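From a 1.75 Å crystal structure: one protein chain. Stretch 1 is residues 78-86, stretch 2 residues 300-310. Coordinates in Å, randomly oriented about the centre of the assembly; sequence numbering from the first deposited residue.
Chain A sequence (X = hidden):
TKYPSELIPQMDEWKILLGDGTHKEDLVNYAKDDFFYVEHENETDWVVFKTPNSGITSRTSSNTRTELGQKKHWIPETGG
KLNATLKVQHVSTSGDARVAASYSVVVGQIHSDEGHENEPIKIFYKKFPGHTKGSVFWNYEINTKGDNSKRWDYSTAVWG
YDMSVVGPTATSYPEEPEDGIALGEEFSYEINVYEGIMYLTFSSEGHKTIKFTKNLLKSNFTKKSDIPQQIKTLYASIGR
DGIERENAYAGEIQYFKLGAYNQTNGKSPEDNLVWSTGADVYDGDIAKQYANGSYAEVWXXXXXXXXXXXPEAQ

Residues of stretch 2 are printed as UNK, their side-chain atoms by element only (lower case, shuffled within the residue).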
ATOM      1  N   THR A  78       7.262  -1.715  -1.195  1.00 23.14           N
ATOM      2  CA  THR A  78       6.198  -1.108  -2.002  1.00 23.69           C
ATOM      3  C   THR A  78       6.118   0.377  -1.715  1.00 26.16           C
ATOM      4  O   THR A  78       5.555   1.094  -2.485  1.00 30.37           O
ATOM      5  CB  THR A  78       4.779  -1.736  -1.734  1.00 26.92           C
ATOM      6  OG1 THR A  78       4.502  -1.597  -0.342  1.00 26.04           O
ATOM      7  CG2 THR A  78       4.957  -3.248  -2.015  1.00 25.08           C
ATOM      8  N   GLY A  79       6.582   0.810  -0.563  1.00 26.80           N
ATOM      9  CA  GLY A  79       6.856   2.317  -0.469  1.00 25.02           C
ATOM     10  C   GLY A  79       5.749   3.147   0.003  1.00 22.53           C
ATOM     11  O   GLY A  79       4.628   2.654   0.337  1.00 23.65           O
ATOM     12  N   GLY A  80       6.072   4.461   0.161  1.00 21.20           N
ATOM     13  CA  GLY A  80       5.067   5.364   0.649  1.00 20.47           C
ATOM     14  C   GLY A  80       5.776   6.724   0.836  1.00 22.52           C
ATOM     15  O   GLY A  80       7.018   6.745   0.959  1.00 19.70           O
ATOM     16  N   LYS A  81       5.007   7.763   0.865  1.00 19.04           N
ATOM     17  CA  LYS A  81       5.596   9.143   1.038  1.00 20.77           C
ATOM     18  C   LYS A  81       4.753   9.896   1.949  1.00 21.27           C
ATOM     19  O   LYS A  81       3.468   9.899   1.897  1.00 22.05           O
ATOM     20  CB  LYS A  81       5.623   9.810  -0.353  1.00 22.47           C
ATOM     21  CG  LYS A  81       6.278  11.197  -0.278  1.00 21.65           C
ATOM     22  CD  LYS A  81       6.132  11.971  -1.615  1.00 22.93           C
ATOM     23  CE  LYS A  81       6.918  11.263  -2.697  1.00 30.00           C
ATOM     24  NZ  LYS A  81       6.767  12.038  -3.994  1.00 29.06           N
ATOM     25  N   LEU A  82       5.413  10.642   2.886  1.00 18.32           N
ATOM     26  CA  LEU A  82       4.710  11.479   3.777  1.00 16.83           C
ATOM     27  C   LEU A  82       5.334  12.891   3.638  1.00 19.38           C
ATOM     28  O   LEU A  82       6.570  13.025   3.686  1.00 19.70           O
ATOM     29  CB  LEU A  82       4.920  11.020   5.245  1.00 17.46           C
ATOM     30  CG  LEU A  82       4.439  11.997   6.308  1.00 16.21           C
ATOM     31  CD1 LEU A  82       2.840  12.126   6.277  1.00 17.76           C
ATOM     32  CD2 LEU A  82       4.817  11.359   7.705  1.00 18.57           C
ATOM     33  N   ASN A  83       4.517  13.925   3.432  1.00 17.72           N
ATOM     34  CA  ASN A  83       4.979  15.311   3.434  1.00 21.42           C
ATOM     35  C   ASN A  83       4.335  16.070   4.537  1.00 20.81           C
ATOM     36  O   ASN A  83       3.088  16.035   4.691  1.00 22.90           O
ATOM     37  CB  ASN A  83       4.499  15.994   2.087  1.00 20.51           C
ATOM     38  CG  ASN A  83       5.428  15.655   0.922  1.00 25.59           C
ATOM     39  OD1 ASN A  83       6.484  16.319   0.757  1.00 25.95           O
ATOM     40  ND2 ASN A  83       5.215  14.601   0.295  1.00 24.69           N
ATOM     41  N   ALA A  84       5.128  16.842   5.330  1.00 19.99           N
ATOM     42  CA  ALA A  84       4.567  17.638   6.320  1.00 21.21           C
ATOM     43  C   ALA A  84       5.173  19.050   6.364  1.00 20.57           C
ATOM     44  O   ALA A  84       6.309  19.240   6.032  1.00 21.20           O
ATOM     45  CB  ALA A  84       4.780  17.016   7.716  1.00 21.05           C
ATOM     46  N   THR A  85       4.389  20.050   6.719  1.00 21.22           N
ATOM     47  CA  THR A  85       4.944  21.393   7.003  1.00 21.54           C
ATOM     48  C   THR A  85       4.423  21.744   8.346  1.00 21.79           C
ATOM     49  O   THR A  85       3.194  21.667   8.612  1.00 20.65           O
ATOM     50  CB  THR A  85       4.442  22.418   5.943  1.00 23.96           C
ATOM     51  OG1 THR A  85       5.035  22.022   4.668  1.00 25.29           O
ATOM     52  CG2 THR A  85       4.935  23.756   6.283  1.00 23.00           C
ATOM     53  N   LEU A  86       5.291  22.251   9.227  1.00 19.45           N
ATOM     54  CA  LEU A  86       4.864  22.340  10.651  1.00 17.88           C
ATOM     55  C   LEU A  86       5.723  23.386  11.383  1.00 19.37           C
ATOM     56  O   LEU A  86       6.676  23.877  10.778  1.00 20.92           O
ATOM     57  CB  LEU A  86       5.108  20.949  11.353  1.00 18.74           C
ATOM     58  CG  LEU A  86       6.635  20.530  11.387  1.00 16.96           C
ATOM     59  CD1 LEU A  86       6.835  19.734  12.682  1.00 19.27           C
ATOM     60  CD2 LEU A  86       6.951  19.596  10.204  1.00 17.41           C
ATOM     61  N   UNK A 300       0.647  21.757  12.563  1.00 22.17           N
ATOM     62  CA  UNK A 300       0.956  21.371  11.212  1.00 20.45           C
ATOM     63  C   UNK A 300       0.069  22.126  10.300  1.00 24.20           C
ATOM     64  O   UNK A 300      -1.172  22.274  10.602  1.00 24.11           O
ATOM     65  c   UNK A 300       2.532  17.845  13.542  1.00 19.60           C
ATOM     66  c   UNK A 300       3.517  17.304  12.730  1.00 18.11           C
ATOM     67  c   UNK A 300       1.641  18.936  11.608  1.00 19.91           C
ATOM     68  c   UNK A 300       1.622  18.733  12.983  1.00 21.70           C
ATOM     69  c   UNK A 300       2.576  18.334  10.742  1.00 20.86           C
ATOM     70  c   UNK A 300       0.622  19.873  10.992  1.00 22.31           C
ATOM     71  c   UNK A 300       3.537  17.444  11.353  1.00 18.13           C
ATOM     72  N   UNK A 301       0.598  22.568   9.188  1.00 23.74           N
ATOM     73  CA  UNK A 301      -0.400  23.160   8.240  1.00 29.56           C
ATOM     74  C   UNK A 301      -0.559  22.266   7.004  1.00 33.20           C
ATOM     75  O   UNK A 301      -1.411  22.493   6.136  1.00 30.34           O
ATOM     76  n   UNK A 301       2.351  27.777   5.493  1.00 52.89           N
ATOM     77  c   UNK A 301       0.031  24.549   7.842  1.00 33.18           C
ATOM     78  c   UNK A 301       1.203  26.047   6.654  1.00 39.25           C
ATOM     79  c   UNK A 301       1.263  24.604   7.072  1.00 33.54           C
ATOM     80  c   UNK A 301       1.960  26.329   5.402  1.00 44.53           C
ATOM     81  N   UNK A 302       0.292  21.289   6.856  1.00 26.62           N
ATOM     82  CA  UNK A 302       0.084  20.372   5.715  1.00 30.24           C
ATOM     83  C   UNK A 302       0.559  19.017   6.201  1.00 29.60           C
ATOM     84  O   UNK A 302       1.591  18.915   6.986  1.00 26.37           O
ATOM     85  c   UNK A 302       1.129  19.539   3.652  1.00 42.20           C
ATOM     86  c   UNK A 302       1.541  19.766   2.176  1.00 57.99           C
ATOM     87  o   UNK A 302       1.086  18.984   1.245  1.00 61.08           O
ATOM     88  c   UNK A 302       0.959  20.805   4.570  1.00 28.79           C
ATOM     89  o   UNK A 302       2.343  20.656   1.916  1.00 58.90           O
ATOM     90  N   UNK A 303      -0.199  17.941   5.884  1.00 25.51           N
ATOM     91  CA  UNK A 303       0.211  16.534   6.208  1.00 23.78           C
ATOM     92  C   UNK A 303      -0.401  15.762   5.019  1.00 26.25           C
ATOM     93  O   UNK A 303      -1.658  15.640   4.922  1.00 28.84           O
ATOM     94  c   UNK A 303      -0.399  16.096   7.510  1.00 25.81           C
ATOM     95  N   UNK A 304       0.424  15.229   4.141  1.00 23.15           N
ATOM     96  CA  UNK A 304      -0.076  14.514   2.942  1.00 23.63           C
ATOM     97  C   UNK A 304       0.567  13.178   2.858  1.00 24.54           C
ATOM     98  O   UNK A 304       1.817  13.131   2.838  1.00 25.74           O
ATOM     99  c   UNK A 304      -0.228  14.815   0.344  1.00 30.18           C
ATOM    100  o   UNK A 304      -0.353  16.619   1.942  1.00 32.70           O
ATOM    101  c   UNK A 304       0.329  15.367   1.701  1.00 26.94           C
ATOM    102  N   UNK A 305      -0.228  12.143   2.559  1.00 24.03           N
ATOM    103  CA  UNK A 305       0.289  10.803   2.251  1.00 22.11           C
ATOM    104  C   UNK A 305       0.272  10.584   0.780  1.00 23.48           C
ATOM    105  O   UNK A 305      -0.720  11.002   0.123  1.00 26.33           O
ATOM    106  c   UNK A 305      -0.578   9.894   4.492  1.00 23.20           C
ATOM    107  c   UNK A 305      -1.726   9.163   5.170  1.00 25.14           C
ATOM    108  c   UNK A 305       0.818   9.159   4.953  1.00 21.67           C
ATOM    109  c   UNK A 305      -0.591   9.751   2.968  1.00 21.59           C
ATOM    110  N   UNK A 306       1.259   9.922   0.224  1.00 24.96           N
ATOM    111  CA  UNK A 306       1.174   9.506  -1.246  1.00 26.68           C
ATOM    112  C   UNK A 306       2.097   8.312  -1.471  1.00 26.23           C
ATOM    113  O   UNK A 306       2.555   7.625  -0.527  1.00 22.73           O
ATOM    114  N   UNK A 307       2.264   7.999  -2.754  1.00 23.95           N
ATOM    115  CA  UNK A 307       3.013   6.845  -3.044  1.00 26.72           C
ATOM    116  C   UNK A 307       4.515   7.314  -3.076  1.00 25.94           C
ATOM    117  O   UNK A 307       4.851   8.426  -3.395  1.00 28.11           O
ATOM    118  o   UNK A 307       2.747   6.999  -5.175  1.00 36.87           O
ATOM    119  c   UNK A 307       2.306   6.163  -4.290  1.00 32.40           C
ATOM    120  N   UNK A 308       5.389   6.353  -2.769  1.00 23.32           N
ATOM    121  CA  UNK A 308       6.822   6.518  -2.957  1.00 24.16           C
ATOM    122  C   UNK A 308       7.136   6.867  -4.436  1.00 25.85           C
ATOM    123  O   UNK A 308       6.404   6.402  -5.391  1.00 22.62           O
ATOM    124  N   UNK A 309       8.151   7.672  -4.675  1.00 25.42           N
ATOM    125  CA  UNK A 309       8.541   8.024  -6.044  1.00 25.40           C
ATOM    126  C   UNK A 309      10.013   8.038  -6.255  1.00 29.10           C
ATOM    127  O   UNK A 309      10.799   8.340  -5.401  1.00 27.45           O
ATOM    128  c   UNK A 309       7.925   9.362  -6.469  1.00 29.82           C
ATOM    129  o   UNK A 309       8.338  10.442  -5.659  1.00 30.02           O
ATOM    130  N   UNK A 310      10.424   7.757  -7.499  1.00 29.58           N
ATOM    131  CA  UNK A 310      11.879   7.762  -7.902  1.00 32.19           C
ATOM    132  C   UNK A 310      12.383   9.188  -7.723  1.00 36.76           C
ATOM    133  O   UNK A 310      11.755  10.098  -8.192  1.00 35.87           O
ATOM    134  c   UNK A 310      11.946   7.390  -9.418  1.00 34.78           C
TER
HETATM  135  O   HOH W   1       4.461   3.636  -2.956  1.00 21.61           O
HETATM  136  O   HOH W   2       4.030  10.735  -4.468  1.00 37.26           O
HETATM  137  O   HOH W   3       4.566  19.703   3.303  1.00 32.22           O

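Position 300 carries seven side-chain carbons, six of them closed into a flat ring with no oxygen attached. One face of the ring lies under Leu86, whose CB sits 3.9 Å from the ring centroid and 20° off the normal, a CH-pi contact; Ala84 CB approaches the ring edge. A six-carbon ring on a single CB is phenylalanine, Phe300, and the edge contact is Ala84 CB to Phe300 CE2, 3.9 Å.

Position 301 has four carbons in a row ending in nitrogen, and its backbone N donates to Thr85 O at 2.8 Å. The unbranched chain with a terminal nitrogen is the signature of lysine, Lys301. Its CG lies 3.9 Å from Thr85 CG2. The chain turns a corner here.

Position 302 has three carbons, the third bearing two oxygens, and its backbone O accepts from Thr85 N at 3.0 Å. Two carbons ending in a carboxylate would be aspartate; three, with both oxygens on the third, make glutamate, Glu302. Glu302 N reaches the already engaged Thr85 O only weakly, at 3.4 Å.

At 303 a single carbon completes the side chain, and CA is 4.5 Å from Ala84 CA, in a pair without direct backbone hydrogen bonds. One carbon means alanine, Ala303.

Position 304 shows a CB carrying one oxygen and one carbon, and that CB lies 4.2 Å from Asn83 CB. The branching identifies threonine, Thr304. Its OG1 donates to Glu302 OE2 at 2.9 Å, linking two side chains on the same face of the strand.

Position 305 has four carbons forked at the second, with no heteroatom, and an end carbon meets Leu82 CD1 at 3.8 Å. A fork at the second carbon, rather than at CB, means leucine, Leu305; the end carbon is CD2.

Position 306 has no side-chain atoms. Lys81 N donates to its backbone O and its backbone N donates to Lys81 O, both at 2.8 Å. It is therefore glycine, Gly306. A CB would have room here, so this contact does not explain the glycine.

Position 307 bears one carbon and one oxygen, and its backbone O is 3.4 Å from Lys81 CB. It is serine, Ser307. Its CB points away, but its backbone O receives a bond from water 2, which accepts from Lys81 NZ.

Position 308 again lacks a side chain, and its backbone N is 3.6 Å from Gly80 N: Gly308. Its N donates to water 1, which donates to Thr78 O; an ideal CB would lie tight against Gly80 N, at 3.2 Å.

Position 309 has one carbon and one oxygen, and the oxygen is 2.8 Å from Lys81 NZ. It is serine, Ser309, with OG accepting the lysine's hydrogen bond.

Position 310 has one carbon, out of reach of stretch 1: alanine, Ala310.

The contact is an antiparallel strand pair, its axes at 179° and 4.6 Å apart at closest approach. Backbone bonds at Lys81, Asn83 and Thr85 supply the ladder, and a bulge between Thr85 and Leu86 shifts the register by one. Leu82, Ala84 and Leu86 share a buried face with Leu305, Ala303 and Phe300, whereas Lys81, Asn83 and Thr85 line the other, more polar face. Together the stretches bury 738 Å².

Stretch 2 (300-310) FKEATLGSGSA
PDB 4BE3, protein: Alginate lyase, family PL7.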